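Local coordinates for phosphate-specific transport system accessory protein PhoU homolog (Streptococcus pneumoniae, PDB 2I0M) that probably takes part in regulating phosphate uptake, as a homodimeric, all-helical cytoplasmic protein that binds zinc ions, at residues Q118-D132 and I148-L162. Residues are numbered along the deposited sequence; the frame is centred on the assembly and turned at random.
Sequences QLHQMGKLSLSMLAD and IAQKDEQIDQYYYAL. With ZN (zinc ion), chain B.
Helix 118-132 and helix 152-162 of the second PhoU domain run antiparallel and pack by knobs into holes; their short axes cross at -157° and come within 9.8 Å. I155 is one knob. It sits among M122, L125, S126 and M129. Its CD1 lies 3.4 Å from the SD of M129 and also touches the OG of S126. That hydroxyl is turned back onto its own helix (chi1 -69°) and donates to the O of M122 at 3.0 Å. This gives the OG beside I155 CD1 a partner within its own helix. The O of M122 also accepts the backbone N of S126, from the opposite face of its plane.

Y158 is the second knob, held by Q118, Q121, M122 and L125. One ring face lies against the backbone of M122, whose N sits 4.0 Å above the plane, over the ring centre. The OE1 of Q118 comes to the ring edge in plane, 3.8 Å from CD1 of Y158. L125 extends CG anti to its N (chi1 178°), and its CD2 meets the CB of Q154 at 3.5 Å. CG of M122 runs alongside CB of Y158, and its bent end places CE against CD1 of L162.

These helices belong to the bundle of the domain, and helix 177-209 packs on M122 and L119. The 148-162 segment contributes to the zinc site on its side turned away from this contact. D156 OD2 binds the zinc ion at 2.2 Å, D152 also belongs to the site, and E191 and D195 of helix 177-209 complete it.

Before helix 152-168, CD1 of I148 packs on the CB of D132. The extended chain of K151 passes L125 and M129, and its NZ forms a long salt bridge with D132 OD2, 4.0 Å away.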
loop_
_atom_site.group_PDB
_atom_site.type_symbol
_atom_site.label_atom_id
_atom_site.label_comp_id
_atom_site.label_asym_id
_atom_site.label_seq_id
_atom_site.Cartn_x
_atom_site.Cartn_y
_atom_site.Cartn_z
ATOM N N GLN A 118 -11.984 12.919 -17.348
ATOM C CA GLN A 118 -10.865 13.030 -16.398
ATOM C C GLN A 118 -10.519 11.677 -15.764
ATOM O O GLN A 118 -9.348 11.306 -15.646
ATOM C CB GLN A 118 -11.183 14.036 -15.297
ATOM C CG GLN A 118 -10.837 15.485 -15.621
ATOM C CD GLN A 118 -10.370 16.251 -14.379
ATOM O OE1 GLN A 118 -9.365 15.901 -13.768
ATOM N NE2 GLN A 118 -11.102 17.299 -14.011
ATOM N N LEU A 119 -11.556 10.946 -15.375
ATOM C CA LEU A 119 -11.435 9.604 -14.833
ATOM C C LEU A 119 -10.803 8.610 -15.820
ATOM O O LEU A 119 -9.982 7.767 -15.428
ATOM C CB LEU A 119 -12.818 9.117 -14.398
ATOM C CG LEU A 119 -12.780 8.116 -13.247
ATOM C CD1 LEU A 119 -13.944 8.355 -12.286
ATOM C CD2 LEU A 119 -12.767 6.692 -13.791
ATOM N N HIS A 120 -11.213 8.713 -17.090
ATOM C CA HIS A 120 -10.639 7.953 -18.204
ATOM C C HIS A 120 -9.151 8.265 -18.316
ATOM O O HIS A 120 -8.348 7.386 -18.599
ATOM C CB HIS A 120 -11.347 8.309 -19.546
ATOM C CG HIS A 120 -12.742 7.766 -19.682
ATOM N ND1 HIS A 120 -13.455 7.831 -20.865
ATOM C CD2 HIS A 120 -13.545 7.126 -18.800
ATOM C CE1 HIS A 120 -14.643 7.278 -20.697
ATOM N NE2 HIS A 120 -14.723 6.842 -19.452
ATOM N N GLN A 121 -8.793 9.529 -18.104
ATOM C CA GLN A 121 -7.405 9.970 -18.208
ATOM C C GLN A 121 -6.554 9.443 -17.065
ATOM O O GLN A 121 -5.452 8.954 -17.296
ATOM C CB GLN A 121 -7.305 11.488 -18.292
ATOM C CG GLN A 121 -7.908 12.081 -19.565
ATOM C CD GLN A 121 -7.310 11.499 -20.827
ATOM O OE1 GLN A 121 -6.095 11.305 -20.917
ATOM N NE2 GLN A 121 -8.158 11.219 -21.817
ATOM N N MET A 122 -7.076 9.533 -15.841
ATOM C CA MET A 122 -6.422 8.964 -14.671
ATOM C C MET A 122 -6.231 7.472 -14.899
ATOM O O MET A 122 -5.182 6.905 -14.555
ATOM C CB MET A 122 -7.267 9.222 -13.416
ATOM C CG MET A 122 -6.692 8.684 -12.093
ATOM S SD MET A 122 -7.681 9.094 -10.628
ATOM C CE MET A 122 -9.237 8.421 -11.068
ATOM N N GLY A 123 -7.246 6.843 -15.497
ATOM C CA GLY A 123 -7.199 5.417 -15.804
ATOM C C GLY A 123 -6.147 5.054 -16.833
ATOM O O GLY A 123 -5.383 4.110 -16.632
ATOM N N LYS A 124 -6.112 5.809 -17.932
ATOM C CA LYS A 124 -5.143 5.638 -19.024
ATOM C C LYS A 124 -3.685 5.797 -18.535
ATOM O O LYS A 124 -2.802 5.051 -18.962
ATOM C CB LYS A 124 -5.451 6.618 -20.190
ATOM C CG LYS A 124 -6.738 6.303 -21.037
ATOM C CD LYS A 124 -7.205 7.468 -22.020
ATOM C CE LYS A 124 -8.635 7.198 -22.638
ATOM N NZ LYS A 124 -9.545 8.389 -23.171
ATOM N N LEU A 125 -3.434 6.760 -17.646
ATOM C CA LEU A 125 -2.078 6.981 -17.114
ATOM C C LEU A 125 -1.666 5.863 -16.146
ATOM O O LEU A 125 -0.515 5.423 -16.139
ATOM C CB LEU A 125 -1.928 8.378 -16.480
ATOM C CG LEU A 125 -0.579 8.776 -15.823
ATOM C CD1 LEU A 125 0.614 8.860 -16.797
ATOM C CD2 LEU A 125 -0.700 10.083 -15.063
ATOM N N SER A 126 -2.623 5.376 -15.362
ATOM C CA SER A 126 -2.421 4.206 -14.512
ATOM C C SER A 126 -1.999 2.982 -15.337
ATOM O O SER A 126 -0.993 2.334 -15.040
ATOM C CB SER A 126 -3.695 3.911 -13.709
ATOM O OG SER A 126 -3.914 4.921 -12.732
ATOM N N LEU A 127 -2.772 2.671 -16.367
ATOM C CA LEU A 127 -2.470 1.539 -17.239
ATOM C C LEU A 127 -1.092 1.656 -17.886
ATOM O O LEU A 127 -0.334 0.692 -17.892
ATOM C CB LEU A 127 -3.527 1.400 -18.323
ATOM C CG LEU A 127 -4.915 0.918 -17.894
ATOM C CD1 LEU A 127 -5.771 0.694 -19.157
ATOM C CD2 LEU A 127 -4.826 -0.361 -17.082
ATOM N N SER A 128 -0.759 2.827 -18.420
ATOM C CA SER A 128 0.467 2.933 -19.188
ATOM C C SER A 128 1.685 2.874 -18.274
ATOM O O SER A 128 2.723 2.365 -18.666
ATOM C CB SER A 128 0.474 4.164 -20.097
ATOM O OG SER A 128 0.785 5.328 -19.375
ATOM N N MET A 129 1.528 3.358 -17.048
ATOM C CA MET A 129 2.542 3.216 -16.000
ATOM C C MET A 129 2.886 1.744 -15.772
ATOM O O MET A 129 4.070 1.398 -15.702
ATOM C CB MET A 129 2.077 3.867 -14.691
ATOM C CG MET A 129 2.357 5.387 -14.543
ATOM S SD MET A 129 1.521 6.121 -13.067
ATOM C CE MET A 129 2.588 5.515 -11.775
ATOM N N LEU A 130 1.873 0.873 -15.668
ATOM C CA LEU A 130 2.136 -0.553 -15.473
ATOM C C LEU A 130 2.754 -1.194 -16.713
ATOM O O LEU A 130 3.677 -2.001 -16.596
ATOM C CB LEU A 130 0.866 -1.306 -15.082
ATOM C CG LEU A 130 1.021 -2.799 -14.784
ATOM C CD1 LEU A 130 2.084 -3.031 -13.673
ATOM C CD2 LEU A 130 -0.308 -3.410 -14.371
ATOM N N ALA A 131 2.242 -0.848 -17.891
ATOM C CA ALA A 131 2.754 -1.395 -19.150
ATOM C C ALA A 131 4.218 -1.000 -19.351
ATOM O O ALA A 131 5.044 -1.813 -19.771
ATOM C CB ALA A 131 1.903 -0.926 -20.316
ATOM N N ASP A 132 4.527 0.257 -19.057
ATOM C CA ASP A 132 5.918 0.732 -19.044
ATOM C C ASP A 132 6.787 -0.051 -18.052
ATOM O O ASP A 132 7.857 -0.529 -18.407
ATOM C CB ASP A 132 5.979 2.233 -18.744
ATOM C CG ASP A 132 5.445 3.094 -19.903
ATOM O OD1 ASP A 132 5.198 2.585 -21.021
ATOM O OD2 ASP A 132 5.266 4.308 -19.684
ATOM N N ILE A 148 9.084 6.326 -14.428
ATOM C CA ILE A 148 7.726 5.781 -14.233
ATOM C C ILE A 148 7.082 6.209 -12.906
ATOM O O ILE A 148 5.920 6.654 -12.887
ATOM C CB ILE A 148 7.690 4.239 -14.373
ATOM C CG1 ILE A 148 8.047 3.828 -15.816
ATOM C CG2 ILE A 148 6.309 3.670 -13.956
ATOM C CD1 ILE A 148 8.489 2.395 -15.939
ATOM N N ALA A 149 7.837 6.075 -11.810
ATOM C CA ALA A 149 7.383 6.470 -10.471
ATOM C C ALA A 149 6.935 7.921 -10.436
ATOM O O ALA A 149 5.953 8.242 -9.772
ATOM C CB ALA A 149 8.477 6.229 -9.415
ATOM N N GLN A 150 7.662 8.781 -11.151
ATOM C CA GLN A 150 7.405 10.227 -11.193
ATOM C C GLN A 150 6.027 10.610 -11.737
ATOM O O GLN A 150 5.459 11.624 -11.328
ATOM C CB GLN A 150 8.485 10.925 -12.022
ATOM C CG GLN A 150 9.815 11.051 -11.304
ATOM C CD GLN A 150 10.908 11.644 -12.177
ATOM O OE1 GLN A 150 10.965 11.398 -13.390
ATOM N NE2 GLN A 150 11.789 12.431 -11.558
ATOM N N LYS A 151 5.500 9.805 -12.662
ATOM C CA LYS A 151 4.153 10.026 -13.213
ATOM C C LYS A 151 3.021 9.894 -12.187
ATOM O O LYS A 151 1.897 10.294 -12.459
ATOM C CB LYS A 151 3.895 9.113 -14.408
ATOM C CG LYS A 151 4.766 9.443 -15.605
ATOM C CD LYS A 151 4.547 8.437 -16.727
ATOM C CE LYS A 151 5.376 8.810 -17.949
ATOM N NZ LYS A 151 4.773 8.227 -19.171
ATOM N N ASP A 152 3.333 9.339 -11.017
ATOM C CA ASP A 152 2.375 9.253 -9.913
ATOM C C ASP A 152 1.953 10.621 -9.378
ATOM O O ASP A 152 0.822 10.768 -8.914
ATOM C CB ASP A 152 2.923 8.379 -8.781
ATOM C CG ASP A 152 1.852 7.965 -7.785
ATOM O OD1 ASP A 152 0.816 7.401 -8.186
ATOM O OD2 ASP A 152 2.060 8.207 -6.584
ATOM N N GLU A 153 2.852 11.613 -9.435
ATOM C CA GLU A 153 2.489 13.012 -9.157
ATOM C C GLU A 153 1.206 13.392 -9.898
ATOM O O GLU A 153 0.283 13.928 -9.298
ATOM C CB GLU A 153 3.628 13.993 -9.522
ATOM C CG GLU A 153 3.575 15.340 -8.750
ATOM C CD GLU A 153 4.535 16.431 -9.285
ATOM O OE1 GLU A 153 5.443 16.135 -10.100
ATOM O OE2 GLU A 153 4.387 17.608 -8.881
ATOM N N GLN A 154 1.144 13.079 -11.193
ATOM C CA GLN A 154 -0.036 13.382 -12.012
ATOM C C GLN A 154 -1.310 12.650 -11.565
ATOM O O GLN A 154 -2.401 13.237 -11.566
ATOM C CB GLN A 154 0.233 13.114 -13.496
ATOM C CG GLN A 154 1.037 14.196 -14.181
ATOM C CD GLN A 154 2.519 13.869 -14.258
ATOM O OE1 GLN A 154 3.326 14.396 -13.479
ATOM N NE2 GLN A 154 2.892 13.000 -15.210
ATOM N N ILE A 155 -1.169 11.375 -11.203
ATOM C CA ILE A 155 -2.292 10.595 -10.691
ATOM C C ILE A 155 -2.849 11.162 -9.383
ATOM O O ILE A 155 -4.071 11.216 -9.201
ATOM C CB ILE A 155 -1.975 9.084 -10.658
ATOM C CG1 ILE A 155 -2.332 8.499 -12.036
ATOM C CG2 ILE A 155 -2.782 8.352 -9.595
ATOM C CD1 ILE A 155 -1.543 7.353 -12.410
ATOM N N ASP A 156 -1.951 11.620 -8.508
ATOM C CA ASP A 156 -2.330 12.339 -7.302
ATOM C C ASP A 156 -3.133 13.604 -7.619
ATOM O O ASP A 156 -4.132 13.886 -6.960
ATOM C CB ASP A 156 -1.088 12.673 -6.466
ATOM C CG ASP A 156 -0.547 11.462 -5.710
ATOM O OD1 ASP A 156 0.570 11.557 -5.138
ATOM O OD2 ASP A 156 -1.237 10.413 -5.687
ATOM N N GLN A 157 -2.691 14.350 -8.630
ATOM C CA GLN A 157 -3.390 15.549 -9.100
ATOM C C GLN A 157 -4.779 15.214 -9.636
ATOM O O GLN A 157 -5.748 15.889 -9.320
ATOM C CB GLN A 157 -2.561 16.272 -10.157
ATOM C CG GLN A 157 -1.313 16.925 -9.590
ATOM C CD GLN A 157 -0.312 17.384 -10.653
ATOM O OE1 GLN A 157 0.835 17.696 -10.328
ATOM N NE2 GLN A 157 -0.739 17.433 -11.914
ATOM N N TYR A 158 -4.873 14.157 -10.424
ATOM C CA TYR A 158 -6.171 13.623 -10.814
ATOM C C TYR A 158 -6.983 13.248 -9.581
ATOM O O TYR A 158 -8.167 13.551 -9.507
ATOM C CB TYR A 158 -6.036 12.396 -11.725
ATOM C CG TYR A 158 -5.622 12.681 -13.152
ATOM C CD1 TYR A 158 -6.325 13.585 -13.944
ATOM C CD2 TYR A 158 -4.545 12.006 -13.724
ATOM C CE1 TYR A 158 -5.950 13.832 -15.265
ATOM C CE2 TYR A 158 -4.160 12.236 -15.048
ATOM C CZ TYR A 158 -4.865 13.154 -15.811
ATOM O OH TYR A 158 -4.478 13.383 -17.111
ATOM N N TYR A 159 -6.341 12.594 -8.619
ATOM C CA TYR A 159 -7.024 12.160 -7.404
ATOM C C TYR A 159 -7.695 13.318 -6.648
ATOM O O TYR A 159 -8.865 13.219 -6.286
ATOM C CB TYR A 159 -6.086 11.360 -6.479
ATOM C CG TYR A 159 -6.755 10.917 -5.211
ATOM C CD1 TYR A 159 -7.754 9.951 -5.239
ATOM C CD2 TYR A 159 -6.410 11.470 -3.991
ATOM C CE1 TYR A 159 -8.407 9.551 -4.087
ATOM C CE2 TYR A 159 -7.050 11.064 -2.814
ATOM C CZ TYR A 159 -8.051 10.097 -2.880
ATOM O OH TYR A 159 -8.695 9.674 -1.736
ATOM N N TYR A 160 -6.962 14.403 -6.422
ATOM C CA TYR A 160 -7.499 15.517 -5.647
ATOM C C TYR A 160 -8.526 16.333 -6.416
ATOM O O TYR A 160 -9.591 16.638 -5.883
ATOM C CB TYR A 160 -6.381 16.380 -5.038
ATOM C CG TYR A 160 -5.591 15.631 -3.965
ATOM C CD1 TYR A 160 -6.144 15.385 -2.703
ATOM C CD2 TYR A 160 -4.309 15.140 -4.228
ATOM C CE1 TYR A 160 -5.432 14.688 -1.726
ATOM C CE2 TYR A 160 -3.585 14.440 -3.257
ATOM C CZ TYR A 160 -4.154 14.219 -2.013
ATOM O OH TYR A 160 -3.441 13.521 -1.061
ATOM N N ALA A 161 -8.221 16.640 -7.675
ATOM C CA ALA A 161 -9.154 17.313 -8.560
ATOM C C ALA A 161 -10.476 16.566 -8.643
ATOM O O ALA A 161 -11.539 17.171 -8.554
ATOM C CB ALA A 161 -8.551 17.488 -9.953
ATOM N N LEU A 162 -10.423 15.252 -8.815
ATOM C CA LEU A 162 -11.659 14.487 -8.913
ATOM C C LEU A 162 -12.383 14.367 -7.565
ATOM O O LEU A 162 -13.608 14.318 -7.533
ATOM C CB LEU A 162 -11.423 13.128 -9.574
ATOM C CG LEU A 162 -11.364 13.176 -11.110
ATOM C CD1 LEU A 162 -10.498 12.078 -11.686
ATOM C CD2 LEU A 162 -12.774 13.121 -11.728
HETATM ZN ZN ZN B . -0.398 8.391 -5.393
#